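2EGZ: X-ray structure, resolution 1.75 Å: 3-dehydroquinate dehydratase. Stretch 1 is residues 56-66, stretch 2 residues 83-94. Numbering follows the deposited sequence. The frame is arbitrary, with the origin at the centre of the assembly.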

# COMPACT_ATOMS: atom_id res chain seq x y z
N THR B 56 -14.25 20.00 -10.82
CA THR B 56 -14.07 18.55 -10.86
C THR B 56 -12.85 18.05 -10.11
O THR B 56 -11.87 18.77 -9.92
CB THR B 56 -13.90 18.05 -12.30
OG1 THR B 56 -12.72 18.65 -12.87
CG2 THR B 56 -15.10 18.40 -13.15
N ILE B 57 -12.95 16.80 -9.67
CA ILE B 57 -11.85 16.10 -9.02
C ILE B 57 -11.73 14.86 -9.89
O ILE B 57 -12.70 14.11 -10.05
CB ILE B 57 -12.15 15.65 -7.58
CG1 ILE B 57 -12.21 16.85 -6.63
CG2 ILE B 57 -11.04 14.71 -7.10
CD1 ILE B 57 -12.65 16.49 -5.22
N LEU B 58 -10.56 14.66 -10.49
CA LEU B 58 -10.32 13.50 -11.33
C LEU B 58 -9.72 12.41 -10.45
O LEU B 58 -8.58 12.53 -10.01
CB LEU B 58 -9.35 13.86 -12.46
CG LEU B 58 -8.86 12.71 -13.35
CD1 LEU B 58 -10.03 12.12 -14.12
CD2 LEU B 58 -7.80 13.23 -14.31
N THR B 59 -10.50 11.36 -10.19
CA THR B 59 -10.05 10.25 -9.37
C THR B 59 -10.14 8.94 -10.13
O THR B 59 -11.14 8.66 -10.79
CB THR B 59 -10.90 10.10 -8.09
OG1 THR B 59 -10.74 11.26 -7.26
CG2 THR B 59 -10.46 8.87 -7.29
N ILE B 60 -9.08 8.15 -10.05
CA ILE B 60 -9.04 6.85 -10.70
C ILE B 60 -8.43 5.96 -9.63
O ILE B 60 -7.30 5.50 -9.75
CB ILE B 60 -8.12 6.87 -11.93
CG1 ILE B 60 -8.45 8.09 -12.80
CG2 ILE B 60 -8.32 5.59 -12.75
CD1 ILE B 60 -7.50 8.30 -13.96
N ARG B 61 -9.20 5.74 -8.57
CA ARG B 61 -8.75 4.97 -7.41
C ARG B 61 -8.09 3.63 -7.70
O ARG B 61 -8.63 2.79 -8.41
CB ARG B 61 -9.92 4.75 -6.45
CG ARG B 61 -9.48 4.31 -5.06
CD ARG B 61 -8.83 5.46 -4.30
NE ARG B 61 -9.78 6.54 -4.07
CZ ARG B 61 -10.82 6.46 -3.24
NH1 ARG B 61 -11.06 5.34 -2.56
NH2 ARG B 61 -11.64 7.49 -3.11
N SER B 62 -6.91 3.44 -7.12
CA SER B 62 -6.17 2.20 -7.28
C SER B 62 -6.92 1.11 -6.51
O SER B 62 -7.58 1.39 -5.51
CB SER B 62 -4.75 2.34 -6.73
OG SER B 62 -4.75 2.69 -5.35
N PRO B 63 -6.83 -0.14 -6.98
CA PRO B 63 -7.52 -1.25 -6.31
C PRO B 63 -7.15 -1.44 -4.83
O PRO B 63 -7.99 -1.84 -4.03
CB PRO B 63 -7.16 -2.46 -7.17
CG PRO B 63 -5.82 -2.08 -7.75
CD PRO B 63 -6.03 -0.63 -8.11
N GLU B 64 -5.90 -1.16 -4.47
CA GLU B 64 -5.46 -1.32 -3.09
C GLU B 64 -6.13 -0.34 -2.13
O GLU B 64 -6.20 -0.60 -0.93
CB GLU B 64 -3.94 -1.17 -2.98
CG GLU B 64 -3.37 0.00 -3.75
CD GLU B 64 -3.07 -0.34 -5.20
OE1 GLU B 64 -3.82 -1.15 -5.79
OE2 GLU B 64 -2.09 0.20 -5.75
N GLU B 65 -6.62 0.78 -2.64
CA GLU B 65 -7.27 1.75 -1.78
C GLU B 65 -8.75 1.97 -2.09
O GLU B 65 -9.24 3.10 -2.09
CB GLU B 65 -6.49 3.07 -1.78
CG GLU B 65 -5.16 2.93 -1.04
CD GLU B 65 -4.48 4.26 -0.73
OE1 GLU B 65 -5.17 5.19 -0.27
OE2 GLU B 65 -3.25 4.35 -0.93
N GLY B 66 -9.45 0.87 -2.37
CA GLY B 66 -10.88 0.94 -2.63
C GLY B 66 -11.33 1.14 -4.06
O GLY B 66 -12.52 1.34 -4.31
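Stretch 2 83-94: LSDYTDIELSSR

Stretch 2 enters as a loop, runs as a strand from Tyr 86 to Glu 90, and then folds into a type I turn from Glu 90 to Ser 93. Its strand lies beside strand 56-59 in the same direction, the two axes inclined at 28° with a signed crossing angle of -28°, and their closest approach is 4.3 Å. Ile 57 pairs with Tyr 86 and Leu 58 with Thr 87, each with CA atoms 4.5 Å apart. The ladder alternates as a parallel pair should: Tyr 86 N donates to Thr 56 O (2.9 Å), Leu 58 N to Tyr 86 O (2.8 Å), and Asp 88 N to Leu 58 O (2.9 Å). Ile 57 and Tyr 86 share one face of the sheet, where Ile 57 CG1 packs 3.8 Å from Tyr 86 CB; Leu 58 and Thr 87 project from the other. Ile 57 and Thr 87, beta-branched, and Tyr 86, aromatic, are residue types that favour the extended backbone; Leu 58, though not beta-branched, is a bulky apolar residue that suits its buried place.

Thr 56 secures the start of the pairing. Its backbone N donates to Asp 85 OD2 at 2.7 Å, a carboxylate being a strong acceptor for an amide, while its hydroxyl OG1 donates to Ser 84 OG, also at 2.7 Å. Ser 84 OG in turn donates to Tyr 86 O (2.7 Å), so a short serine side chain both accepts a hydrogen bond from Thr 56 and donates one to the strand that follows it.

Past the paired region, Glu 90, which has the most area covered, takes over. With chi1 m and chi2 p, its side chain reaches across to stretch 1, and OE2 accepts from Ser 62 N at 3.2 Å. A glutamate suits this place, because its chain is long enough to bring a carboxylate to Ser 62 N, and its two oxygens also accept from water 1 and water 2. The same OE2 lies at the edge of the Arg 61 guanidinium, but Arg 61 NE is 4.3 Å from Glu 90 OE2, beyond a salt bridge; Arg 61 NH1 instead donates to Glu 65 O at 2.9 Å. Water fills the widening gap. Water 1 accepts from Ile 60 N (3.0 Å) and donates to Asp 88 O (2.6 Å) and Glu 90 OE2 (2.9 Å), bridging Ile 60 N and Asp 88 O, which at 4.5 Å are too far apart for a direct hydrogen bond. Water 2 links Ile 60 O to Glu 90 OE1, at 2.8 Å from each.

At the turn, Ser 92 OG donates to Glu 65 OE2 over a short 2.5 Å. A small hydroxyl suits this place, close to the backbone yet able to reach the carboxylate, and water 3 reinforces the link by donating to Glu 65 OE2 (2.5 Å) and accepting from Ser 92 N (2.9 Å).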

# COMPACT_ATOMS: atom_id res chain seq x y z
N LEU B 83 -6.88 19.32 -17.36
CA LEU B 83 -8.23 19.82 -17.58
C LEU B 83 -9.18 19.74 -16.39
O LEU B 83 -10.30 20.24 -16.45
CB LEU B 83 -8.85 19.08 -18.77
CG LEU B 83 -8.01 19.04 -20.04
CD1 LEU B 83 -8.72 18.20 -21.11
CD2 LEU B 83 -7.75 20.45 -20.54
N SER B 84 -8.74 19.11 -15.30
CA SER B 84 -9.58 18.99 -14.12
C SER B 84 -9.09 19.96 -13.04
O SER B 84 -7.89 20.17 -12.89
CB SER B 84 -9.53 17.55 -13.59
OG SER B 84 -10.42 17.37 -12.51
N ASP B 85 -10.02 20.54 -12.29
CA ASP B 85 -9.65 21.49 -11.24
C ASP B 85 -8.75 20.83 -10.21
O ASP B 85 -7.81 21.45 -9.70
CB ASP B 85 -10.91 22.06 -10.59
CG ASP B 85 -11.84 22.69 -11.59
OD1 ASP B 85 -11.57 23.83 -12.04
OD2 ASP B 85 -12.84 22.04 -11.96
N TYR B 86 -9.06 19.57 -9.90
CA TYR B 86 -8.27 18.79 -8.94
C TYR B 86 -8.05 17.40 -9.52
O TYR B 86 -8.86 16.91 -10.31
CB TYR B 86 -9.01 18.56 -7.62
CG TYR B 86 -9.43 19.77 -6.84
CD1 TYR B 86 -8.63 20.29 -5.82
CD2 TYR B 86 -10.67 20.37 -7.07
CE1 TYR B 86 -9.05 21.35 -5.04
CE2 TYR B 86 -11.11 21.43 -6.29
CZ TYR B 86 -10.30 21.92 -5.28
OH TYR B 86 -10.75 22.95 -4.49
N THR B 87 -6.95 16.78 -9.11
CA THR B 87 -6.65 15.40 -9.47
C THR B 87 -6.29 14.75 -8.14
O THR B 87 -5.47 15.27 -7.38
CB THR B 87 -5.45 15.28 -10.43
OG1 THR B 87 -5.82 15.75 -11.73
CG2 THR B 87 -5.00 13.83 -10.53
N ASP B 88 -6.94 13.63 -7.84
CA ASP B 88 -6.68 12.90 -6.60
C ASP B 88 -5.86 11.66 -6.94
O ASP B 88 -6.33 10.78 -7.65
CB ASP B 88 -8.01 12.49 -5.94
CG ASP B 88 -7.81 11.75 -4.63
OD1 ASP B 88 -6.85 10.95 -4.52
OD2 ASP B 88 -8.62 11.94 -3.69
N ILE B 89 -4.63 11.61 -6.43
CA ILE B 89 -3.76 10.46 -6.65
C ILE B 89 -3.40 9.92 -5.27
O ILE B 89 -3.26 10.68 -4.32
CB ILE B 89 -2.48 10.88 -7.42
CG1 ILE B 89 -1.60 9.65 -7.70
CG2 ILE B 89 -1.70 11.91 -6.62
CD1 ILE B 89 -2.25 8.62 -8.61
N GLU B 90 -3.27 8.60 -5.15
CA GLU B 90 -2.93 8.00 -3.86
C GLU B 90 -1.46 8.21 -3.53
O GLU B 90 -0.60 8.14 -4.41
CB GLU B 90 -3.21 6.50 -3.86
CG GLU B 90 -4.62 6.07 -4.26
CD GLU B 90 -4.88 6.21 -5.75
OE1 GLU B 90 -3.90 6.16 -6.54
OE2 GLU B 90 -6.06 6.35 -6.13
N LEU B 91 -1.17 8.48 -2.26
CA LEU B 91 0.21 8.67 -1.82
C LEU B 91 0.97 7.38 -2.11
O LEU B 91 2.17 7.41 -2.39
CB LEU B 91 0.25 8.96 -0.31
CG LEU B 91 1.62 9.08 0.37
CD1 LEU B 91 2.43 10.21 -0.24
CD2 LEU B 91 1.42 9.32 1.86
N SER B 92 0.27 6.26 -2.06
CA SER B 92 0.88 4.95 -2.29
C SER B 92 1.30 4.72 -3.75
O SER B 92 2.07 3.80 -4.02
CB SER B 92 -0.07 3.84 -1.83
OG SER B 92 -1.31 3.90 -2.49
N SER B 93 0.80 5.54 -4.67
CA SER B 93 1.17 5.42 -6.08
C SER B 93 2.35 6.36 -6.32
O SER B 93 2.29 7.28 -7.14
CB SER B 93 -0.01 5.82 -6.98
OG SER B 93 -1.13 4.99 -6.77
N ARG B 94 3.42 6.11 -5.58
CA ARG B 94 4.63 6.92 -5.63
C ARG B 94 5.17 7.25 -7.02
O ARG B 94 5.66 8.36 -7.25
CB ARG B 94 5.73 6.24 -4.82
CG ARG B 94 5.36 6.01 -3.36
CD ARG B 94 5.45 7.29 -2.54
NE ARG B 94 5.02 7.07 -1.16
CZ ARG B 94 5.30 7.88 -0.14
NH1 ARG B 94 6.02 8.98 -0.36
NH2 ARG B 94 4.87 7.60 1.08
O HOH W 1 -6.69 8.30 -8.19
O HOH W 2 -4.57 5.56 -9.16
O HOH W 3 -1.91 6.31 -0.10